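Local coordinates for protein angel homolog 2 (Homo sapiens, PDB 6RW0) that acts as a 2',3'-cyclic phosphatase of the CCR4 deadenylase family and probably binds mRNA 3' untranslated regions, at residues N238-P244 with K263-Q267; Y246-K250 with D364-Y368. All coordinates share one frame; numbering follows the deposited sequence.

Interaction 1 of 2, residues N238-P244 with K263-Q267; sequences NSVPGSP and KVSGQ
Gln267 leaves its backbone with CG opposite the carbonyl carbon (chi1 -70°) and runs extended beyond it, which brings its amide up against the backbone carbonyl of Asn238. Ser265 holds OG between its own N and carbonyl carbon (chi1 68°), where the hydroxyl faces Gln267. Ser265 OG donates to a lone pair of Gln267 OE1 at 2.6 Å, in the plane of that amide, and accepts from Gln267 N in an ST turn. Lys206 NZ also bonds OE1 and Tyr198 O takes NE2, which probably fixes which way round the amide sits. Gln267 CD lies 3.0 Å from Asn238 O; the nearby Gln267 NE2, 3.4 Å from Asn238 O, has too poor an angle for a hydrogen bond. A water links Gln267 NE2 to Asn238 OD1, while Asn238 ND2 bonds Leu196 O. Asn238 ends the GDFN sequence familiar from this DNase I-like fold, and its side chain is about 7 Å from the bound magnesium ion. The direct bond between the loops is Val240 N to Ser265 O, 2.9 Å long and fairly straight (162°). Val240 CG2 rests 3.6 Å from Gly266 O; a CB on Gly266 would clash with this methyl. Past the type II turn from Val240 to Ser243, Ser243 presses CB onto Ser265 O at 3.3 Å. Its OG donates to Val240 O and caps Tyr246 N at the helix start. Pro244 CD lies 3.3 Å from both Lys263 O and Val264 O.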
loop_
_atom_site.group_PDB
_atom_site.type_symbol
_atom_site.label_atom_id
_atom_site.label_comp_id
_atom_site.label_asym_id
_atom_site.label_seq_id
_atom_site.Cartn_x
_atom_site.Cartn_y
_atom_site.Cartn_z
ATOM N N ASN A 238 4.338 -2.359 5.299
ATOM C CA ASN A 238 5.398 -2.995 6.082
ATOM C C ASN A 238 4.939 -3.241 7.514
ATOM O O ASN A 238 5.704 -3.118 8.472
ATOM C CB ASN A 238 6.693 -2.200 6.004
ATOM C CG ASN A 238 7.539 -2.603 4.810
ATOM O OD1 ASN A 238 7.753 -3.788 4.558
ATOM N ND2 ASN A 238 8.005 -1.627 4.059
ATOM N N SER A 239 3.669 -3.614 7.650
ATOM C CA SER A 239 3.055 -3.858 8.942
ATOM C C SER A 239 2.072 -4.994 8.748
ATOM O O SER A 239 1.440 -5.088 7.688
ATOM C CB SER A 239 2.278 -2.633 9.421
ATOM O OG SER A 239 3.127 -1.501 9.546
ATOM N N VAL A 240 1.937 -5.835 9.769
ATOM C CA VAL A 240 1.176 -7.073 9.634
ATOM C C VAL A 240 -0.226 -6.990 10.226
ATOM O O VAL A 240 -0.527 -6.087 11.022
ATOM C CB VAL A 240 1.942 -8.271 10.225
ATOM C CG1 VAL A 240 3.348 -8.367 9.628
ATOM C CG2 VAL A 240 1.989 -8.178 11.729
ATOM N N PRO A 241 -1.115 -7.908 9.858
ATOM C CA PRO A 241 -2.481 -7.863 10.389
ATOM C C PRO A 241 -2.501 -7.947 11.905
ATOM O O PRO A 241 -1.761 -8.717 12.524
ATOM C CB PRO A 241 -3.155 -9.074 9.733
ATOM C CG PRO A 241 -2.394 -9.228 8.425
ATOM C CD PRO A 241 -0.965 -8.952 8.817
ATOM N N GLY A 242 -3.352 -7.121 12.506
ATOM C CA GLY A 242 -3.486 -7.088 13.940
ATOM C C GLY A 242 -2.430 -6.290 14.660
ATOM O O GLY A 242 -2.512 -6.150 15.887
ATOM N N SER A 243 -1.429 -5.780 13.954
ATOM C CA SER A 243 -0.433 -4.938 14.588
ATOM C C SER A 243 -1.076 -3.635 15.046
ATOM O O SER A 243 -2.156 -3.264 14.576
ATOM C CB SER A 243 0.682 -4.618 13.600
ATOM O OG SER A 243 0.215 -3.877 12.478
ATOM N N PRO A 244 -0.420 -2.901 15.949
ATOM C CA PRO A 244 -0.969 -1.589 16.329
ATOM C C PRO A 244 -1.225 -0.671 15.146
ATOM O O PRO A 244 -2.254 0.013 15.100
ATOM C CB PRO A 244 0.092 -1.035 17.290
ATOM C CG PRO A 244 0.670 -2.278 17.931
ATOM C CD PRO A 244 0.718 -3.293 16.808
ATOM N N LYS A 263 7.311 -2.396 18.166
ATOM C CA LYS A 263 6.109 -3.213 18.232
ATOM C C LYS A 263 4.979 -2.645 17.392
ATOM O O LYS A 263 3.941 -3.296 17.241
ATOM C CB LYS A 263 5.653 -3.385 19.686
ATOM C CG LYS A 263 6.713 -4.024 20.587
ATOM C CD LYS A 263 7.155 -5.400 20.115
ATOM C CE LYS A 263 6.155 -6.465 20.510
ATOM N NZ LYS A 263 5.898 -6.463 21.974
ATOM N N VAL A 264 5.181 -1.471 16.807
ATOM C CA VAL A 264 4.137 -0.792 16.050
ATOM C C VAL A 264 3.703 -1.620 14.850
ATOM O O VAL A 264 2.505 -1.752 14.565
ATOM C CB VAL A 264 4.645 0.595 15.620
ATOM C CG1 VAL A 264 3.768 1.212 14.557
ATOM C CG2 VAL A 264 4.764 1.508 16.814
ATOM N N SER A 265 4.665 -2.161 14.108
ATOM C CA SER A 265 4.366 -2.789 12.827
ATOM C C SER A 265 4.100 -4.280 12.925
ATOM O O SER A 265 3.561 -4.862 11.975
ATOM C CB SER A 265 5.548 -2.622 11.873
ATOM O OG SER A 265 6.644 -3.397 12.348
ATOM N N GLY A 266 4.530 -4.916 14.003
ATOM C CA GLY A 266 4.347 -6.364 14.166
ATOM C C GLY A 266 5.331 -7.160 13.325
ATOM O O GLY A 266 5.232 -8.358 13.300
ATOM N N GLN A 267 6.287 -6.517 12.664
ATOM C CA GLN A 267 7.312 -7.222 11.858
ATOM C C GLN A 267 8.288 -7.907 12.805
ATOM O O GLN A 267 8.470 -7.403 13.836
ATOM C CB GLN A 267 8.177 -6.266 11.044
ATOM C CG GLN A 267 7.473 -5.573 9.891
ATOM C CD GLN A 267 8.240 -4.332 9.521
ATOM O OE1 GLN A 267 8.288 -3.384 10.273
ATOM N NE2 GLN A 267 8.873 -4.355 8.369
HETATM O O HOH W 1 8.050 -6.145 6.154
#

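Interaction 2 of 2, residues Y246-K250 with D364-Y368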
loop_
_atom_site.group_PDB
_atom_site.type_symbol
_atom_site.label_atom_id
_atom_site.label_comp_id
_atom_site.label_asym_id
_atom_site.label_seq_id
_atom_site.Cartn_x
_atom_site.Cartn_y
_atom_site.Cartn_z
ATOM N N TYR A 246 -1.889 -1.513 11.979
ATOM C CA TYR A 246 -3.059 -2.030 11.275
ATOM C C TYR A 246 -4.336 -1.703 12.037
ATOM O O TYR A 246 -5.328 -1.258 11.445
ATOM C CB TYR A 246 -2.932 -3.543 11.120
ATOM C CG TYR A 246 -4.137 -4.170 10.459
ATOM C CD1 TYR A 246 -4.218 -4.277 9.078
ATOM C CD2 TYR A 246 -5.205 -4.624 11.216
ATOM C CE1 TYR A 246 -5.329 -4.841 8.474
ATOM C CE2 TYR A 246 -6.322 -5.193 10.618
ATOM C CZ TYR A 246 -6.372 -5.288 9.241
ATOM O OH TYR A 246 -7.471 -5.843 8.622
ATOM N N SER A 247 -4.333 -1.939 13.350
ATOM C CA SER A 247 -5.526 -1.691 14.149
ATOM C C SER A 247 -5.922 -0.225 14.104
ATOM O O SER A 247 -7.115 0.104 14.077
ATOM C CB SER A 247 -5.274 -2.135 15.585
ATOM O OG SER A 247 -4.991 -3.523 15.633
ATOM N N PHE A 248 -4.935 0.676 14.106
ATOM C CA PHE A 248 -5.231 2.100 13.989
ATOM C C PHE A 248 -5.987 2.391 12.697
ATOM O O PHE A 248 -6.994 3.112 12.699
ATOM C CB PHE A 248 -3.934 2.912 14.080
ATOM C CG PHE A 248 -4.125 4.374 13.775
ATOM C CD1 PHE A 248 -5.064 5.109 14.468
ATOM C CD2 PHE A 248 -3.382 5.003 12.795
ATOM C CE1 PHE A 248 -5.279 6.443 14.188
ATOM C CE2 PHE A 248 -3.588 6.353 12.518
ATOM C CZ PHE A 248 -4.532 7.062 13.214
ATOM N N ILE A 249 -5.520 1.843 11.574
ATOM C CA ILE A 249 -6.210 2.081 10.309
ATOM C C ILE A 249 -7.648 1.588 10.396
ATOM O O ILE A 249 -8.589 2.293 10.019
ATOM C CB ILE A 249 -5.455 1.421 9.142
ATOM C CG1 ILE A 249 -4.081 2.070 8.985
ATOM C CG2 ILE A 249 -6.254 1.547 7.836
ATOM C CD1 ILE A 249 -3.167 1.388 7.984
ATOM N N LYS A 250 -7.836 0.367 10.892
ATOM C CA LYS A 250 -9.155 -0.248 10.864
ATOM C C LYS A 250 -10.114 0.384 11.864
ATOM O O LYS A 250 -11.313 0.508 11.582
ATOM C CB LYS A 250 -9.037 -1.734 11.204
ATOM C CG LYS A 250 -8.317 -2.588 10.213
ATOM C CD LYS A 250 -9.075 -2.724 8.909
ATOM C CE LYS A 250 -10.286 -3.642 9.032
ATOM N NZ LYS A 250 -9.943 -5.071 9.339
ATOM N N ASP A 364 0.888 -6.009 2.535
ATOM C CA ASP A 364 0.190 -5.245 1.505
ATOM C C ASP A 364 -1.307 -5.281 1.765
ATOM O O ASP A 364 -1.840 -6.304 2.200
ATOM C CB ASP A 364 0.449 -5.848 0.125
ATOM C CG ASP A 364 1.918 -5.912 -0.214
ATOM O OD1 ASP A 364 2.483 -4.861 -0.581
ATOM O OD2 ASP A 364 2.530 -7.002 -0.084
ATOM N N TYR A 365 -1.983 -4.160 1.487
ATOM C CA TYR A 365 -3.403 -4.018 1.774
ATOM C C TYR A 365 -4.106 -3.199 0.705
ATOM O O TYR A 365 -3.514 -2.330 0.062
ATOM C CB TYR A 365 -3.616 -3.286 3.118
ATOM C CG TYR A 365 -2.944 -3.981 4.271
ATOM C CD1 TYR A 365 -3.608 -4.964 4.974
ATOM C CD2 TYR A 365 -1.633 -3.693 4.631
ATOM C CE1 TYR A 365 -3.008 -5.638 6.017
ATOM C CE2 TYR A 365 -1.021 -4.368 5.675
ATOM C CZ TYR A 365 -1.710 -5.344 6.353
ATOM O OH TYR A 365 -1.099 -6.013 7.375
ATOM N N ILE A 366 -5.409 -3.452 0.567
ATOM C CA ILE A 366 -6.341 -2.508 -0.043
ATOM C C ILE A 366 -7.370 -2.180 1.031
ATOM O O ILE A 366 -8.142 -3.057 1.446
ATOM C CB ILE A 366 -7.019 -3.059 -1.303
ATOM C CG1 ILE A 366 -6.002 -3.407 -2.395
ATOM C CG2 ILE A 366 -7.989 -2.001 -1.841
ATOM C CD1 ILE A 366 -6.574 -4.149 -3.605
ATOM N N PHE A 367 -7.372 -0.937 1.499
ATOM C CA PHE A 367 -8.370 -0.435 2.428
ATOM C C PHE A 367 -9.366 0.415 1.649
ATOM O O PHE A 367 -9.019 1.026 0.634
ATOM C CB PHE A 367 -7.711 0.425 3.497
ATOM C CG PHE A 367 -6.762 -0.318 4.397
ATOM C CD1 PHE A 367 -7.242 -1.152 5.385
ATOM C CD2 PHE A 367 -5.386 -0.128 4.293
ATOM C CE1 PHE A 367 -6.367 -1.804 6.245
ATOM C CE2 PHE A 367 -4.509 -0.767 5.157
ATOM C CZ PHE A 367 -5.001 -1.618 6.115
ATOM N N TYR A 368 -10.617 0.429 2.105
ATOM C CA TYR A 368 -11.644 1.182 1.395
ATOM C C TYR A 368 -12.697 1.709 2.361
ATOM O O TYR A 368 -12.947 1.122 3.415
ATOM C CB TYR A 368 -12.307 0.322 0.307
ATOM C CG TYR A 368 -13.093 -0.869 0.831
ATOM C CD1 TYR A 368 -14.477 -0.828 0.921
ATOM C CD2 TYR A 368 -12.449 -2.040 1.231
ATOM C CE1 TYR A 368 -15.204 -1.913 1.398
ATOM C CE2 TYR A 368 -13.166 -3.124 1.710
ATOM C CZ TYR A 368 -14.542 -3.056 1.795
ATOM O OH TYR A 368 -15.273 -4.125 2.271
#
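An aromatic cluster of Tyr246, Tyr365 and Phe367 fills the seam between helix 244-251 and strand 359-369 in this DNase I-like fold. The two short segments run in roughly the same direction, their axes 24° apart and 11.0 Å from each other at closest. With chi1 at 177°, CG of Tyr246 lies opposite the backbone N, and this carries the ring across to the strand. There Tyr246 CE1 meets Tyr365 CE1 at 3.5 Å. The two ring planes are tilted by 43°, so the pair is oblique. The same Tyr246 CE1 lies 3.9 Å from Phe367 CE1, near the plane of the Phe367 ring and at its edge. Ile249 comes over one face of that ring: its CG2 methyl stands 3.6 Å from the Phe367 centroid, close to the ring normal, in a CH-pi contact. Lys250 CD lies 3.9 Å from Phe367 CE1, at the ring edge. Replacing Phe367 by an alanine is likely to leave the Ile249 methyl without its ring face and open a gap beside Tyr246. Met233, on the neighbouring strand 231-236, also packs on Phe367 and Ile249. No hydrogen bond joins the two segments. Beside the rings, Lys250 NZ donates to Tyr246 OH at 2.7 Å, and His342 NE2 bonds the same hydroxyl. The seam itself is therefore held by apolar and aromatic contact, while the lysine probably polarises the hydroxyl and helps to fix the Tyr246 ring.

Overall arrangement
The chain leaves strand 231-236, passes through 238-244 and enters helix 244-251, which carries 246-250. It then reaches 263-267, where interaction 1 closes a short loop of 18 residues. Much later, strand 359-369 brings in 364-368, and interaction 2 closes a loop of 113 residues. The segments alternate, so the two contacts cross rather than nest. Interaction 1 ties the loop before the helix to the loop after strand 253-255. Interaction 2 sets the helix against the sheet. Their centres are about 11 Å apart, and they touch: Tyr365 OH probably hydrogen-bonds Ser239 O at 2.7 Å, and Val240 O packs on Tyr246 CB.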